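Local atomic coordinates of Hsc70 cochaperone (SGT) (Aspergillus fumigatus, PDB entry 3SZ7), a protein that acts as a co-chaperone that binds tail-anchored membrane proteins and passes them to the GET pathway, while its TPR domain, the part crystallised, binds HSC-family chaperones. Residues Lys13-Gly18 with Asp32-Ala37; Ala81-Gly86 with Glu100-Gly105. All coordinates share one frame; numbering follows the deposited sequence.

Contact 1 of 2, residues Lys13-Gly18 with Asp32-Ala37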
ATOM      1  N   LYS A  13      -0.070  15.443 -18.814  1.00 32.98           N
ATOM      2  CA  LYS A  13      -1.061  16.449 -18.452  1.00 30.58           C
ATOM      3  C   LYS A  13      -2.187  15.768 -17.686  1.00 37.91           C
ATOM      4  O   LYS A  13      -2.614  16.237 -16.631  1.00 35.62           O
ATOM      5  CB  LYS A  13      -1.620  17.160 -19.688  1.00 32.05           C
ATOM      6  CG  LYS A  13      -2.534  18.327 -19.350  1.00 57.44           C
ATOM      7  CD  LYS A  13      -3.450  18.680 -20.510  1.00 70.64           C
ATOM      8  CE  LYS A  13      -4.416  17.541 -20.806  1.00 77.55           C
ATOM      9  NZ  LYS A  13      -5.419  17.910 -21.844  1.00 82.92           N
ATOM     10  N   LEU A  14      -2.657  14.648 -18.224  1.00 33.31           N
ATOM     11  CA  LEU A  14      -3.709  13.875 -17.579  1.00 28.65           C
ATOM     12  C   LEU A  14      -3.296  13.432 -16.177  1.00 29.81           C
ATOM     13  O   LEU A  14      -4.114  13.441 -15.256  1.00 27.54           O
ATOM     14  CB  LEU A  14      -4.087  12.668 -18.440  1.00 31.93           C
ATOM     15  CG  LEU A  14      -4.759  13.017 -19.770  1.00 32.03           C
ATOM     16  CD1 LEU A  14      -4.776  11.814 -20.705  1.00 32.60           C
ATOM     17  CD2 LEU A  14      -6.167  13.545 -19.533  1.00 36.64           C
ATOM     18  N   LYS A  15      -2.030  13.056 -16.015  1.00 26.52           N
ATOM     19  CA  LYS A  15      -1.519  12.662 -14.700  1.00 25.89           C
ATOM     20  C   LYS A  15      -1.582  13.835 -13.727  1.00 31.80           C
ATOM     21  O   LYS A  15      -2.004  13.685 -12.580  1.00 27.71           O
ATOM     22  CB  LYS A  15      -0.077  12.159 -14.800  1.00 25.29           C
ATOM     23  CG  LYS A  15       0.546  11.807 -13.452  1.00 23.32           C
ATOM     24  CD  LYS A  15       2.008  12.203 -13.389  1.00 43.45           C
ATOM     25  CE  LYS A  15       2.166  13.708 -13.493  1.00 48.59           C
ATOM     26  NZ  LYS A  15       3.591  14.132 -13.434  1.00 54.13           N
ATOM     27  N   SER A  16      -1.153  15.003 -14.192  1.00 31.10           N
ATOM     28  CA  SER A  16      -1.194  16.211 -13.373  1.00 30.80           C
ATOM     29  C   SER A  16      -2.624  16.580 -12.997  1.00 30.72           C
ATOM     30  O   SER A  16      -2.885  17.015 -11.878  1.00 34.03           O
ATOM     31  CB  SER A  16      -0.512  17.377 -14.097  1.00 35.98           C
ATOM     32  OG  SER A  16       0.881  17.144 -14.223  1.00 42.34           O
ATOM     33  N   GLU A  17      -3.545  16.411 -13.937  1.00 31.67           N
ATOM     34  CA  GLU A  17      -4.954  16.674 -13.672  1.00 31.85           C
ATOM     35  C   GLU A  17      -5.496  15.649 -12.681  1.00 29.69           C
ATOM     36  O   GLU A  17      -6.357  15.962 -11.857  1.00 34.19           O
ATOM     37  CB  GLU A  17      -5.754  16.654 -14.973  1.00 33.14           C
ATOM     38  CG  GLU A  17      -5.386  17.791 -15.920  1.00 39.96           C
ATOM     39  CD  GLU A  17      -6.122  17.728 -17.244  1.00 51.81           C
ATOM     40  OE1 GLU A  17      -6.843  16.737 -17.485  1.00 53.52           O
ATOM     41  OE2 GLU A  17      -5.980  18.676 -18.045  1.00 52.12           O
ATOM     42  N   GLY A  18      -4.980  14.427 -12.765  1.00 26.68           N
ATOM     43  CA  GLY A  18      -5.301  13.394 -11.796  1.00 27.20           C
ATOM     44  C   GLY A  18      -4.780  13.745 -10.413  1.00 30.93           C
ATOM     45  O   GLY A  18      -5.468  13.543  -9.410  1.00 28.50           O
ATOM     46  N   ASP A  32     -10.329   8.062 -13.005  1.00 22.16           N
ATOM     47  CA  ASP A  32     -10.626   8.143 -14.433  1.00 27.45           C
ATOM     48  C   ASP A  32      -9.517   8.835 -15.219  1.00 33.14           C
ATOM     49  O   ASP A  32      -9.176   8.403 -16.319  1.00 28.04           O
ATOM     50  CB  ASP A  32     -11.967   8.826 -14.704  1.00 28.90           C
ATOM     51  CG  ASP A  32     -12.337   8.796 -16.178  1.00 41.28           C
ATOM     52  OD1 ASP A  32     -12.660   7.701 -16.685  1.00 43.86           O
ATOM     53  OD2 ASP A  32     -12.299   9.858 -16.831  1.00 37.96           O
ATOM     54  N   LEU A  33      -8.955   9.899 -14.652  1.00 21.52           N
ATOM     55  CA  LEU A  33      -7.882  10.646 -15.305  1.00 24.84           C
ATOM     56  C   LEU A  33      -6.582   9.845 -15.416  1.00 27.65           C
ATOM     57  O   LEU A  33      -5.890   9.901 -16.436  1.00 25.27           O
ATOM     58  CB  LEU A  33      -7.632  11.963 -14.568  1.00 28.49           C
ATOM     59  CG  LEU A  33      -8.753  13.003 -14.722  1.00 28.22           C
ATOM     60  CD1 LEU A  33      -8.678  14.060 -13.629  1.00 30.11           C
ATOM     61  CD2 LEU A  33      -8.694  13.638 -16.103  1.00 32.21           C
ATOM     62  N   TYR A  34      -6.247   9.105 -14.366  1.00 21.88           N
ATOM     63  CA  TYR A  34      -5.062   8.260 -14.392  1.00 21.96           C
ATOM     64  C   TYR A  34      -5.257   7.137 -15.402  1.00 24.39           C
ATOM     65  O   TYR A  34      -4.311   6.712 -16.070  1.00 22.92           O
ATOM     66  CB  TYR A  34      -4.804   7.657 -13.010  1.00 18.30           C
ATOM     67  CG  TYR A  34      -4.345   8.644 -11.962  1.00 21.40           C
ATOM     68  CD1 TYR A  34      -3.498   9.698 -12.284  1.00 23.49           C
ATOM     69  CD2 TYR A  34      -4.750   8.511 -10.640  1.00 20.37           C
ATOM     70  CE1 TYR A  34      -3.073  10.595 -11.317  1.00 23.30           C
ATOM     71  CE2 TYR A  34      -4.330   9.400  -9.668  1.00 20.67           C
ATOM     72  CZ  TYR A  34      -3.497  10.437 -10.008  1.00 17.36           C
ATOM     73  OH  TYR A  34      -3.084  11.310  -9.030  1.00 21.65           O
ATOM     74  N   THR A  35      -6.489   6.643 -15.484  1.00 19.34           N
ATOM     75  CA  THR A  35      -6.846   5.606 -16.445  1.00 22.76           C
ATOM     76  C   THR A  35      -6.682   6.113 -17.877  1.00 25.02           C
ATOM     77  O   THR A  35      -6.232   5.378 -18.758  1.00 23.73           O
ATOM     78  CB  THR A  35      -8.291   5.118 -16.225  1.00 26.88           C
ATOM     79  OG1 THR A  35      -8.401   4.516 -14.926  1.00 23.75           O
ATOM     80  CG2 THR A  35      -8.692   4.103 -17.291  1.00 27.77           C
ATOM     81  N   GLN A  36      -7.051   7.370 -18.109  1.00 23.60           N
ATOM     82  CA  GLN A  36      -6.835   7.985 -19.418  1.00 26.82           C
ATOM     83  C   GLN A  36      -5.348   8.090 -19.740  1.00 31.22           C
ATOM     84  O   GLN A  36      -4.938   7.861 -20.875  1.00 27.62           O
ATOM     85  CB  GLN A  36      -7.478   9.370 -19.488  1.00 27.32           C
ATOM     86  CG  GLN A  36      -8.991   9.358 -19.432  1.00 32.89           C
ATOM     87  CD  GLN A  36      -9.570  10.752 -19.520  1.00 31.74           C
ATOM     88  OE1 GLN A  36     -10.448  11.123 -18.742  1.00 44.72           O
ATOM     89  NE2 GLN A  36      -9.073  11.537 -20.468  1.00 28.35           N
ATOM     90  N   ALA A  37      -4.544   8.440 -18.740  1.00 24.89           N
ATOM     91  CA  ALA A  37      -3.099   8.517 -18.926  1.00 24.11           C
ATOM     92  C   ALA A  37      -2.547   7.136 -19.269  1.00 25.22           C
ATOM     93  O   ALA A  37      -1.662   6.998 -20.115  1.00 28.36           O
ATOM     94  CB  ALA A  37      -2.425   9.070 -17.683  1.00 23.78           C
TER
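Leu14 faces Ala37 and Gly18 faces Leu33 where the helical segments 13-18 and 32-37 pack antiparallel, their axes 8.0 Å apart and 165° between their N-to-C directions. This is the helix pair of the predicted first TPR, a helix-turn-helix hairpin. Leu14 and Leu33 contribute the largest buried areas. Leu14 CB meets Ala37 CB at 4.0 Å, while Leu14 CD1 lies against the CB of Gln36; the side chains of Leu14 and Gln36 cross at about a right angle. Leu33 in turn sends CD1 over the opposing backbone, 3.5 Å from Glu17 O, and lays its CD2 beside the carboxylate of Glu17. Tyr34 works differently, meeting the other helix mainly through CE1, CZ and OH. Its CE1 lies 3.5 Å from Lys15 O, which sits at the ring edge near the ring plane. Because Gly18 has no side chain, which would point at CE1, Tyr34 CE1 can come within 3.6 Å of Gly18 CA. Tyr34 OH stands 3.3 Å from Gly18 C. The hydroxyl itself is hydrogen-bonded to Asn19 OD1, just beyond the segment, which fixes the ring tip beside the first helix. No hydrogen bond joins the two segments directly, which implies that their fit rests on apolar and van der Waals packing, with the Tyr34 ring reaching the backbone at Gly18.

Contact 2 of 2, residues Ala81-Gly86 with Glu100-Gly105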
ATOM      1  N   ALA A  81       6.031   2.328  -5.655  1.00 15.61           N
ATOM      2  CA  ALA A  81       5.078   1.268  -5.965  1.00 19.65           C
ATOM      3  C   ALA A  81       5.015   0.241  -4.838  1.00 19.76           C
ATOM      4  O   ALA A  81       3.941  -0.251  -4.500  1.00 13.65           O
ATOM      5  CB  ALA A  81       5.429   0.596  -7.289  1.00 21.50           C
ATOM      6  N   TRP A  82       6.167  -0.070  -4.251  1.00 12.12           N
ATOM      7  CA  TRP A  82       6.222  -1.034  -3.153  1.00 10.21           C
ATOM      8  C   TRP A  82       5.538  -0.474  -1.912  1.00 14.57           C
ATOM      9  O   TRP A  82       4.891  -1.211  -1.163  1.00 14.08           O
ATOM     10  CB  TRP A  82       7.666  -1.406  -2.815  1.00 13.73           C
ATOM     11  CG  TRP A  82       8.334  -2.264  -3.837  1.00 12.77           C
ATOM     12  CD1 TRP A  82       9.338  -1.895  -4.688  1.00 15.62           C
ATOM     13  CD2 TRP A  82       8.050  -3.640  -4.120  1.00 12.92           C
ATOM     14  NE1 TRP A  82       9.700  -2.962  -5.480  1.00 12.82           N
ATOM     15  CE2 TRP A  82       8.922  -4.038  -5.156  1.00 13.31           C
ATOM     16  CE3 TRP A  82       7.141  -4.569  -3.604  1.00 15.96           C
ATOM     17  CZ2 TRP A  82       8.910  -5.334  -5.681  1.00 17.75           C
ATOM     18  CZ3 TRP A  82       7.135  -5.855  -4.129  1.00 15.27           C
ATOM     19  CH2 TRP A  82       8.015  -6.223  -5.154  1.00 14.90           C
ATOM     20  N   SER A  83       5.693   0.828  -1.692  1.00 14.60           N
ATOM     21  CA  SER A  83       5.047   1.479  -0.559  1.00 16.43           C
ATOM     22  C   SER A  83       3.529   1.439  -0.709  1.00 13.29           C
ATOM     23  O   SER A  83       2.806   1.208   0.263  1.00 14.04           O
ATOM     24  CB  SER A  83       5.531   2.922  -0.415  1.00 20.58           C
ATOM     25  OG  SER A  83       4.985   3.513   0.749  1.00 23.52           O
ATOM     26  N   ARG A  84       3.052   1.673  -1.931  1.00 12.99           N
ATOM     27  CA  ARG A  84       1.629   1.596  -2.244  1.00 15.83           C
ATOM     28  C   ARG A  84       1.101   0.192  -2.025  1.00 14.21           C
ATOM     29  O   ARG A  84       0.019   0.013  -1.476  1.00 12.08           O
ATOM     30  CB  ARG A  84       1.379   1.973  -3.703  1.00 17.93           C
ATOM     31  CG  ARG A  84       1.742   3.389  -4.041  1.00 24.21           C
ATOM     32  CD  ARG A  84       0.558   4.307  -3.875  1.00 24.05           C
ATOM     33  NE  ARG A  84       0.927   5.666  -4.236  1.00 19.65           N
ATOM     34  CZ  ARG A  84       1.123   6.641  -3.359  1.00 24.78           C
ATOM     35  NH1 ARG A  84       0.959   6.412  -2.063  1.00 25.56           N
ATOM     36  NH2 ARG A  84       1.466   7.848  -3.780  1.00 29.14           N
ATOM     37  N   LEU A  85       1.867  -0.797  -2.475  1.00 14.97           N
ATOM     38  CA  LEU A  85       1.480  -2.199  -2.333  1.00 12.46           C
ATOM     39  C   LEU A  85       1.424  -2.603  -0.861  1.00 11.63           C
ATOM     40  O   LEU A  85       0.526  -3.328  -0.437  1.00 12.34           O
ATOM     41  CB  LEU A  85       2.470  -3.094  -3.074  1.00 13.86           C
ATOM     42  CG  LEU A  85       2.180  -4.594  -3.023  1.00 15.12           C
ATOM     43  CD1 LEU A  85       0.750  -4.865  -3.467  1.00 12.38           C
ATOM     44  CD2 LEU A  85       3.170  -5.354  -3.897  1.00 14.12           C
ATOM     45  N   GLY A  86       2.393  -2.126  -0.089  1.00  8.20           N
ATOM     46  CA  GLY A  86       2.428  -2.396   1.338  1.00 10.32           C
ATOM     47  C   GLY A  86       1.175  -1.903   2.031  1.00 12.56           C
ATOM     48  O   GLY A  86       0.573  -2.619   2.825  1.00 11.27           O
ATOM     49  N   GLU A 100       6.454  -8.015   3.385  1.00 12.40           N
ATOM     50  CA  GLU A 100       7.306  -8.294   2.227  1.00 11.82           C
ATOM     51  C   GLU A 100       7.401  -7.096   1.283  1.00 11.41           C
ATOM     52  O   GLU A 100       8.480  -6.769   0.803  1.00 13.36           O
ATOM     53  CB  GLU A 100       6.802  -9.528   1.471  1.00 15.09           C
ATOM     54  CG  GLU A 100       6.871 -10.800   2.301  1.00 21.74           C
ATOM     55  CD  GLU A 100       6.319 -12.013   1.575  1.00 37.23           C
ATOM     56  OE1 GLU A 100       5.717 -11.847   0.491  1.00 33.37           O
ATOM     57  OE2 GLU A 100       6.488 -13.134   2.095  1.00 37.53           O
ATOM     58  N   ALA A 101       6.271  -6.442   1.022  1.00 13.16           N
ATOM     59  CA  ALA A 101       6.272  -5.295   0.114  1.00 12.20           C
ATOM     60  C   ALA A 101       7.083  -4.138   0.688  1.00 13.13           C
ATOM     61  O   ALA A 101       7.845  -3.491  -0.029  1.00 13.46           O
ATOM     62  CB  ALA A 101       4.853  -4.843  -0.203  1.00 12.80           C
ATOM     63  N   TYR A 102       6.909  -3.860   1.976  1.00 10.66           N
ATOM     64  CA  TYR A 102       7.675  -2.773   2.586  1.00 11.29           C
ATOM     65  C   TYR A 102       9.170  -3.077   2.594  1.00 11.52           C
ATOM     66  O   TYR A 102       9.987  -2.185   2.380  1.00 15.24           O
ATOM     67  CB  TYR A 102       7.193  -2.468   4.003  1.00 10.53           C
ATOM     68  CG  TYR A 102       5.925  -1.642   4.043  1.00  9.85           C
ATOM     69  CD1 TYR A 102       5.867  -0.400   3.422  1.00 12.13           C
ATOM     70  CD2 TYR A 102       4.802  -2.090   4.722  1.00 14.92           C
ATOM     71  CE1 TYR A 102       4.723   0.367   3.466  1.00 13.37           C
ATOM     72  CE2 TYR A 102       3.651  -1.337   4.769  1.00 11.78           C
ATOM     73  CZ  TYR A 102       3.618  -0.107   4.143  1.00 17.53           C
ATOM     74  OH  TYR A 102       2.485   0.658   4.191  1.00 15.08           O
ATOM     75  N   GLU A 103       9.529  -4.333   2.858  1.00 13.93           N
ATOM     76  CA  GLU A 103      10.933  -4.715   2.846  1.00 13.65           C
ATOM     77  C   GLU A 103      11.538  -4.510   1.463  1.00 16.06           C
ATOM     78  O   GLU A 103      12.632  -3.971   1.333  1.00 15.92           O
ATOM     79  CB  GLU A 103      11.114  -6.159   3.302  1.00 14.78           C
ATOM     80  CG  GLU A 103      10.874  -6.349   4.786  1.00 13.67           C
ATOM     81  CD  GLU A 103      10.830  -7.813   5.190  1.00 24.10           C
ATOM     82  OE1 GLU A 103      10.536  -8.668   4.325  1.00 25.29           O
ATOM     83  OE2 GLU A 103      11.090  -8.104   6.375  1.00 32.25           O
ATOM     84  N   LYS A 104      10.827  -4.936   0.427  1.00 14.34           N
ATOM     85  CA  LYS A 104      11.321  -4.730  -0.931  1.00 15.24           C
ATOM     86  C   LYS A 104      11.352  -3.250  -1.314  1.00 13.98           C
ATOM     87  O   LYS A 104      12.227  -2.808  -2.072  1.00 16.14           O
ATOM     88  CB  LYS A 104      10.499  -5.540  -1.927  1.00 16.26           C
ATOM     89  CG  LYS A 104      10.636  -7.049  -1.720  1.00 22.00           C
ATOM     90  CD  LYS A 104      10.011  -7.836  -2.857  1.00 30.23           C
ATOM     91  CE  LYS A 104      10.201  -9.337  -2.657  1.00 28.57           C
ATOM     92  NZ  LYS A 104      11.631  -9.672  -2.424  1.00 33.30           N
ATOM     93  N   GLY A 105      10.403  -2.481  -0.791  1.00 14.30           N
ATOM     94  CA  GLY A 105      10.382  -1.049  -1.040  1.00 15.95           C
ATOM     95  C   GLY A 105      11.592  -0.380  -0.420  1.00 13.13           C
ATOM     96  O   GLY A 105      12.206   0.502  -1.015  1.00 15.08           O
TER
HETATM   97  O   HOH W   1       2.726   3.181   2.851  1.00 24.81           O
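A water is shared by Tyr102 and Ser83 across the contact: its oxygen is hydrogen-bonded to both Tyr102 OH (2.9 Å) and Ser83 OG (3.1 Å). It stands at the edge of the tyrosine ring, in plane, and Ser83 OG reaches it by lying anti to its own backbone N (chi1 -175°). The same ring is covered on one face by Gly86, whose CA sits 3.9 Å from the ring centroid and 18° off the normal, a CH-pi contact displaced toward the rim. Glycine and tyrosine here occupy signature positions of a TPR helix pair, and the segments 81-86 and 100-105 belong to the predicted third repeat, their axes passing 7.8 Å apart at 164°. Ala101 points its CB from segment 100-105 at the other helix, 3.9 Å from Leu85 CG and also close to the N of Gly86. On another side of the helix pair, the Trp82 indole meets Lys104. Lys104 CB lies over the centre of the six-membered ring, 3.7 Å from its centroid, and CD then approaches CH2 of Trp82 to 3.4 Å, so the aliphatic part of the lysine covers the ring while the chain beyond leads away. Packing is tight at the root of the indole, where Trp82 CB meets Gly105 CA at 3.3 Å. The indole is also held from outside the segments, with Trp82 NE1 hydrogen-bonded to Pro76 O.

Overall arrangement
Contacts 1 and 2 come one after the other along the chain, in the predicted first and third TPRs, with centres 23 Å apart and nearest atoms about 8 Å apart. They are equivalent pairs: Leu14, Gly18, Tyr34 and Ala37 correspond to Trp82, Gly86, Tyr102 and Gly105, each shifted by 68 residues, twice the 34-residue repeat. Helix 45-57 touches side chains of both, among them Tyr34 through Asn50 and Arg84 through Ala53, and so links them physically. The centre of contact 1 lies about 20 Å from the chain centre and that of contact 2 about 7 Å, where helices 61-74 and 115-133 also cover it. Both help build the domain that binds HSC-family chaperones.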